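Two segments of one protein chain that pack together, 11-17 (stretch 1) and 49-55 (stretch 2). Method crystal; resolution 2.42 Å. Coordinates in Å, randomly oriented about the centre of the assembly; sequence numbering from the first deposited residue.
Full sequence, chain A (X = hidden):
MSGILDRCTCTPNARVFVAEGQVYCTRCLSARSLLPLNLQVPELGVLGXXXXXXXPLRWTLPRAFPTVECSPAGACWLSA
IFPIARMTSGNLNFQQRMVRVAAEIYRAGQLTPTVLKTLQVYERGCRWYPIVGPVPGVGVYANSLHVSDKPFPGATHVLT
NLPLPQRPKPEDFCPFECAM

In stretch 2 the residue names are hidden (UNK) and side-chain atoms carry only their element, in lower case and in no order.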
ATOM      1  N   THR A  11     -23.178  11.150  -5.297  1.00 61.78           N
ATOM      2  CA  THR A  11     -24.141  10.802  -6.335  1.00 63.87           C
ATOM      3  C   THR A  11     -23.601   9.513  -6.976  1.00 64.16           C
ATOM      4  O   THR A  11     -22.402   9.391  -7.218  1.00 65.83           O
ATOM      5  CB  THR A  11     -24.253  11.934  -7.380  1.00 64.66           C
ATOM      6  OG1 THR A  11     -22.964  12.197  -7.944  1.00 66.53           O
ATOM      7  CG2 THR A  11     -24.766  13.206  -6.722  1.00 63.87           C
ATOM      8  N   PRO A  12     -24.478   8.537  -7.263  1.00 63.75           N
ATOM      9  CA  PRO A  12     -24.029   7.275  -7.861  1.00 62.32           C
ATOM     10  C   PRO A  12     -23.248   7.371  -9.167  1.00 62.07           C
ATOM     11  O   PRO A  12     -22.765   6.353  -9.668  1.00 62.62           O
ATOM     12  CB  PRO A  12     -25.328   6.491  -8.016  1.00 62.25           C
ATOM     13  CG  PRO A  12     -26.304   7.564  -8.326  1.00 63.13           C
ATOM     14  CD  PRO A  12     -25.947   8.635  -7.316  1.00 63.60           C
ATOM     15  N   ASN A  13     -23.118   8.574  -9.724  1.00 60.18           N
ATOM     16  CA  ASN A  13     -22.373   8.721 -10.970  1.00 59.27           C
ATOM     17  C   ASN A  13     -20.899   9.048 -10.703  1.00 58.61           C
ATOM     18  O   ASN A  13     -20.131   9.319 -11.631  1.00 58.28           O
ATOM     19  CB  ASN A  13     -23.010   9.790 -11.863  1.00 60.03           C
ATOM     20  CG  ASN A  13     -22.684  11.195 -11.418  1.00 60.15           C
ATOM     21  OD1 ASN A  13     -22.941  11.577 -10.278  1.00 60.82           O
ATOM     22  ND2 ASN A  13     -22.118  11.979 -12.324  1.00 59.82           N
ATOM     23  N   ALA A  14     -20.518   9.021  -9.428  1.00 55.85           N
ATOM     24  CA  ALA A  14     -19.140   9.273  -9.026  1.00 53.96           C
ATOM     25  C   ALA A  14     -18.362   7.983  -9.298  1.00 54.43           C
ATOM     26  O   ALA A  14     -18.702   6.928  -8.759  1.00 54.01           O
ATOM     27  CB  ALA A  14     -19.084   9.614  -7.549  1.00 53.48           C
ATOM     28  N   ARG A  15     -17.325   8.067 -10.129  1.00 53.11           N
ATOM     29  CA  ARG A  15     -16.531   6.885 -10.472  1.00 52.68           C
ATOM     30  C   ARG A  15     -15.983   6.065  -9.300  1.00 51.85           C
ATOM     31  O   ARG A  15     -15.800   6.554  -8.178  1.00 49.51           O
ATOM     32  CB  ARG A  15     -15.391   7.267 -11.415  1.00 53.10           C
ATOM     33  CG  ARG A  15     -15.891   7.779 -12.755  1.00 54.98           C
ATOM     34  CD  ARG A  15     -14.759   8.018 -13.721  1.00 56.58           C
ATOM     35  NE  ARG A  15     -15.210   8.709 -14.924  1.00 59.90           N
ATOM     36  CZ  ARG A  15     -15.549   9.992 -14.962  1.00 60.10           C
ATOM     37  NH1 ARG A  15     -15.947  10.541 -16.100  1.00 61.78           N
ATOM     38  NH2 ARG A  15     -15.485  10.726 -13.861  1.00 60.28           N
ATOM     39  N   VAL A  16     -15.703   4.804  -9.599  1.00 49.35           N
ATOM     40  CA  VAL A  16     -15.224   3.855  -8.617  1.00 47.50           C
ATOM     41  C   VAL A  16     -13.888   3.202  -8.979  1.00 46.62           C
ATOM     42  O   VAL A  16     -13.517   3.127 -10.150  1.00 47.02           O
ATOM     43  CB  VAL A  16     -16.303   2.754  -8.426  1.00 47.80           C
ATOM     44  CG1 VAL A  16     -15.695   1.518  -7.807  1.00 48.74           C
ATOM     45  CG2 VAL A  16     -17.440   3.287  -7.556  1.00 46.15           C
ATOM     46  N   PHE A  17     -13.167   2.742  -7.961  1.00 45.89           N
ATOM     47  CA  PHE A  17     -11.899   2.043  -8.160  1.00 45.62           C
ATOM     48  C   PHE A  17     -11.866   0.873  -7.187  1.00 46.38           C
ATOM     49  O   PHE A  17     -12.632   0.844  -6.230  1.00 47.73           O
ATOM     50  CB  PHE A  17     -10.697   2.988  -7.954  1.00 44.08           C
ATOM     51  CG  PHE A  17     -10.503   3.473  -6.535  1.00 43.45           C
ATOM     52  CD1 PHE A  17      -9.786   2.712  -5.609  1.00 42.93           C
ATOM     53  CD2 PHE A  17     -10.981   4.730  -6.142  1.00 42.24           C
ATOM     54  CE1 PHE A  17      -9.544   3.199  -4.310  1.00 40.97           C
ATOM     55  CE2 PHE A  17     -10.747   5.223  -4.854  1.00 38.95           C
ATOM     56  CZ  PHE A  17     -10.024   4.457  -3.937  1.00 40.17           C
ATOM     57  N   UNK A  49     -22.872  -2.518 -10.700  1.00 59.15           N
ATOM     58  CA  UNK A  49     -23.395  -2.850  -9.381  1.00 61.05           C
ATOM     59  C   UNK A  49     -23.040  -1.741  -8.379  1.00 61.62           C
ATOM     60  O   UNK A  49     -23.517  -1.739  -7.244  1.00 62.98           O
ATOM     61  c   UNK A  49     -22.817  -4.189  -8.904  1.00 61.65           C
ATOM     62  c   UNK A  49     -22.812  -5.344  -9.916  1.00 63.11           C
ATOM     63  c   UNK A  49     -24.228  -5.648 -10.365  1.00 63.79           C
ATOM     64  c   UNK A  49     -22.174  -6.574  -9.290  1.00 61.14           C
ATOM     65  N   UNK A  50     -22.206  -0.796  -8.805  1.00 60.78           N
ATOM     66  CA  UNK A  50     -21.803   0.298  -7.931  1.00 60.32           C
ATOM     67  C   UNK A  50     -21.806   1.656  -8.628  1.00 61.02           C
ATOM     68  O   UNK A  50     -22.087   2.684  -8.007  1.00 62.30           O
ATOM     69  c   UNK A  50     -19.732  -3.650  -5.302  1.00 57.40           C
ATOM     70  c   UNK A  50     -20.209  -1.240  -6.659  1.00 58.18           C
ATOM     71  c   UNK A  50     -19.730  -3.619  -6.694  1.00 59.02           C
ATOM     72  c   UNK A  50     -19.971  -2.414  -7.365  1.00 59.04           C
ATOM     73  c   UNK A  50     -20.214  -1.286  -5.270  1.00 57.55           C
ATOM     74  c   UNK A  50     -19.976  -2.482  -4.590  1.00 58.60           C
ATOM     75  c   UNK A  50     -20.391   0.066  -7.381  1.00 59.06           C
ATOM     76  N   UNK A  51     -21.484   1.649  -9.918  1.00 60.81           N
ATOM     77  CA  UNK A  51     -21.391   2.868 -10.707  1.00 60.18           C
ATOM     78  C   UNK A  51     -22.480   3.042 -11.763  1.00 62.86           C
ATOM     79  O   UNK A  51     -22.672   2.190 -12.625  1.00 62.53           O
ATOM     80  o   UNK A  51     -19.086   7.094 -15.079  1.00 54.26           O
ATOM     81  c   UNK A  51     -19.672   3.753 -13.723  1.00 53.91           C
ATOM     82  c   UNK A  51     -19.435   4.775 -14.633  1.00 53.79           C
ATOM     83  c   UNK A  51     -19.749   5.343 -11.944  1.00 54.06           C
ATOM     84  c   UNK A  51     -19.508   6.372 -12.844  1.00 53.89           C
ATOM     85  c   UNK A  51     -19.351   6.082 -14.187  1.00 53.00           C
ATOM     86  c   UNK A  51     -20.025   2.902 -11.381  1.00 57.13           C
ATOM     87  c   UNK A  51     -19.828   4.022 -12.368  1.00 54.34           C
ATOM     88  N   UNK A  52     -23.169   4.176 -11.693  1.00 65.24           N
ATOM     89  CA  UNK A  52     -24.235   4.516 -12.628  1.00 67.25           C
ATOM     90  C   UNK A  52     -23.829   5.828 -13.288  1.00 68.03           C
ATOM     91  O   UNK A  52     -24.001   6.899 -12.704  1.00 67.95           O
ATOM     92  n   UNK A  52     -29.291   4.849 -12.531  1.00 75.95           N
ATOM     93  c   UNK A  52     -28.023   5.088 -11.843  1.00 73.85           C
ATOM     94  c   UNK A  52     -26.801   4.811 -12.722  1.00 71.56           C
ATOM     95  n   UNK A  52     -28.784   6.190 -14.340  1.00 78.38           N
ATOM     96  c   UNK A  52     -25.547   4.711 -11.863  1.00 69.88           C
ATOM     97  c   UNK A  52     -29.624   5.380 -13.705  1.00 77.45           C
ATOM     98  n   UNK A  52     -30.802   5.101 -14.247  1.00 77.79           N
ATOM     99  N   UNK A  53     -23.288   5.770 -14.515  1.00 68.80           N
ATOM    100  CA  UNK A  53     -22.866   6.988 -15.212  1.00 70.16           C
ATOM    101  C   UNK A  53     -23.984   8.014 -15.394  1.00 71.96           C
ATOM    102  O   UNK A  53     -25.139   7.768 -15.046  1.00 72.34           O
ATOM    103  c   UNK A  53     -22.333   6.459 -16.538  1.00 69.17           C
ATOM    104  c   UNK A  53     -23.192   5.269 -16.777  1.00 69.41           C
ATOM    105  c   UNK A  53     -23.228   4.611 -15.419  1.00 69.33           C
ATOM    106  N   UNK A  54     -23.628   9.168 -15.944  1.00 74.16           N
ATOM    107  CA  UNK A  54     -24.580  10.248 -16.168  1.00 76.04           C
ATOM    108  C   UNK A  54     -25.329  10.152 -17.486  1.00 76.28           C
ATOM    109  O   UNK A  54     -26.497  10.536 -17.575  1.00 75.66           O
ATOM    110  c   UNK A  54     -23.853  11.594 -16.110  1.00 77.50           C
ATOM    111  c   UNK A  54     -25.211  12.641 -14.280  1.00 80.05           C
ATOM    112  c   UNK A  54     -23.828  12.210 -14.733  1.00 79.40           C
ATOM    113  o   UNK A  54     -25.307  13.313 -13.227  1.00 80.24           O
ATOM    114  o   UNK A  54     -26.196  12.305 -14.980  1.00 79.19           O
ATOM    115  N   UNK A  55     -24.651   9.640 -18.506  1.00 76.47           N
ATOM    116  CA  UNK A  55     -25.236   9.532 -19.830  1.00 77.13           C
ATOM    117  C   UNK A  55     -24.891   8.188 -20.488  1.00 78.90           C
ATOM    118  O   UNK A  55     -24.861   7.166 -19.808  1.00 79.88           O
ATOM    119  o   UNK A  55     -24.098  12.889 -22.078  1.00 67.23           O
ATOM    120  c   UNK A  55     -25.084  12.058 -20.086  1.00 71.83           C
ATOM    121  c   UNK A  55     -24.696  13.177 -21.021  1.00 69.63           C
ATOM    122  o   UNK A  55     -24.993  14.341 -20.700  1.00 69.06           O
ATOM    123  c   UNK A  55     -24.740  10.709 -20.658  1.00 74.45           C
TER
HETATM  124  O   HOH W   1     -19.611   9.700 -13.996  1.00 52.46           O

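Position 49 carries four side-chain carbons: one on CA, a second bonded to it, and two more forking from that second atom. None touches stretch 1. The fork at the second carbon identifies Leu49, whose side chain is out of reach and takes no part in the contact.

Position 50 has seven side-chain carbons, one linking CA to a closed ring of six, with no heteroatom; the linking carbon lies near Val16. This is Phe50. CA-to-CB points sideways and the ring leads away from stretch 1, leaving the base of the side chain to make the apolar contact, Val16 CG2 to Phe50 CB at 4.4 Å.

Position 51 repeats that pattern, one carbon and a six-carbon ring, but an oxygen sits on the ring atom farthest from CA, and the ring lies against Asn13, Ala14 and Arg15. The extra atom makes it Tyr51. With chi1 at 173° (t), the ring extends beside stretch 1, where Asn13 O lies 3.2 Å from Tyr51 CE1 and Ala14 O lies 3.7 Å from Tyr51 CD1, both at the ring edge, near its plane. Arg15 CG approaches Tyr51 CE1 at 3.9 Å, and Tyr51 OH lies over one face of the Arg15 guanidinium.

Position 52 shows three carbons in line, the first near Pro12, a nitrogen, then a carbon bearing two further nitrogens: a guanidinium, hence Arg52. The chain runs extended through chi1 to chi3 (all t) and its end leads away. The contact therefore relies on its backbone and the start of the side chain, with Pro12 CB 4.2 Å from Arg52 CB.

At position 53, beside Asn13, three carbons close a ring onto the backbone nitrogen, which defines Pro53. Its CA is 4.6 Å from Asn13 CA, yet its CA-to-CB bond points away, and little of the residue is covered.

Position 54 has three carbons, the third carrying two oxygens, and a carbon lies by the Asn13 amide; it is Glu54. CA-to-CB points sideways, but the side-chain end comes nearer to stretch 1, with Glu54 CG 3.0 Å from Asn13 ND2.

Position 55 has the same carboxylate-tipped atoms, out of reach of stretch 1, and is Glu55.

The contact, burying 416 Å² in total, is anchored by one direct hydrogen bond: Arg52 N donates to Pro12 O at 3.0 Å, nearly linear at 169°. A type I turn from Thr11 to Ala14, closed by Ala14 N to Thr11 O at 2.9 Å, presents that acceptor. Beside it, Asn13 CA makes a CA-H...O contact with Arg52 O at 3.0 Å. Water 1 adds a bridge, donating to Asn13 O at 2.5 Å and hydrogen-bonding Tyr51 OH at 2.9 Å.

Stretch 2 49-55: LFYRPEE
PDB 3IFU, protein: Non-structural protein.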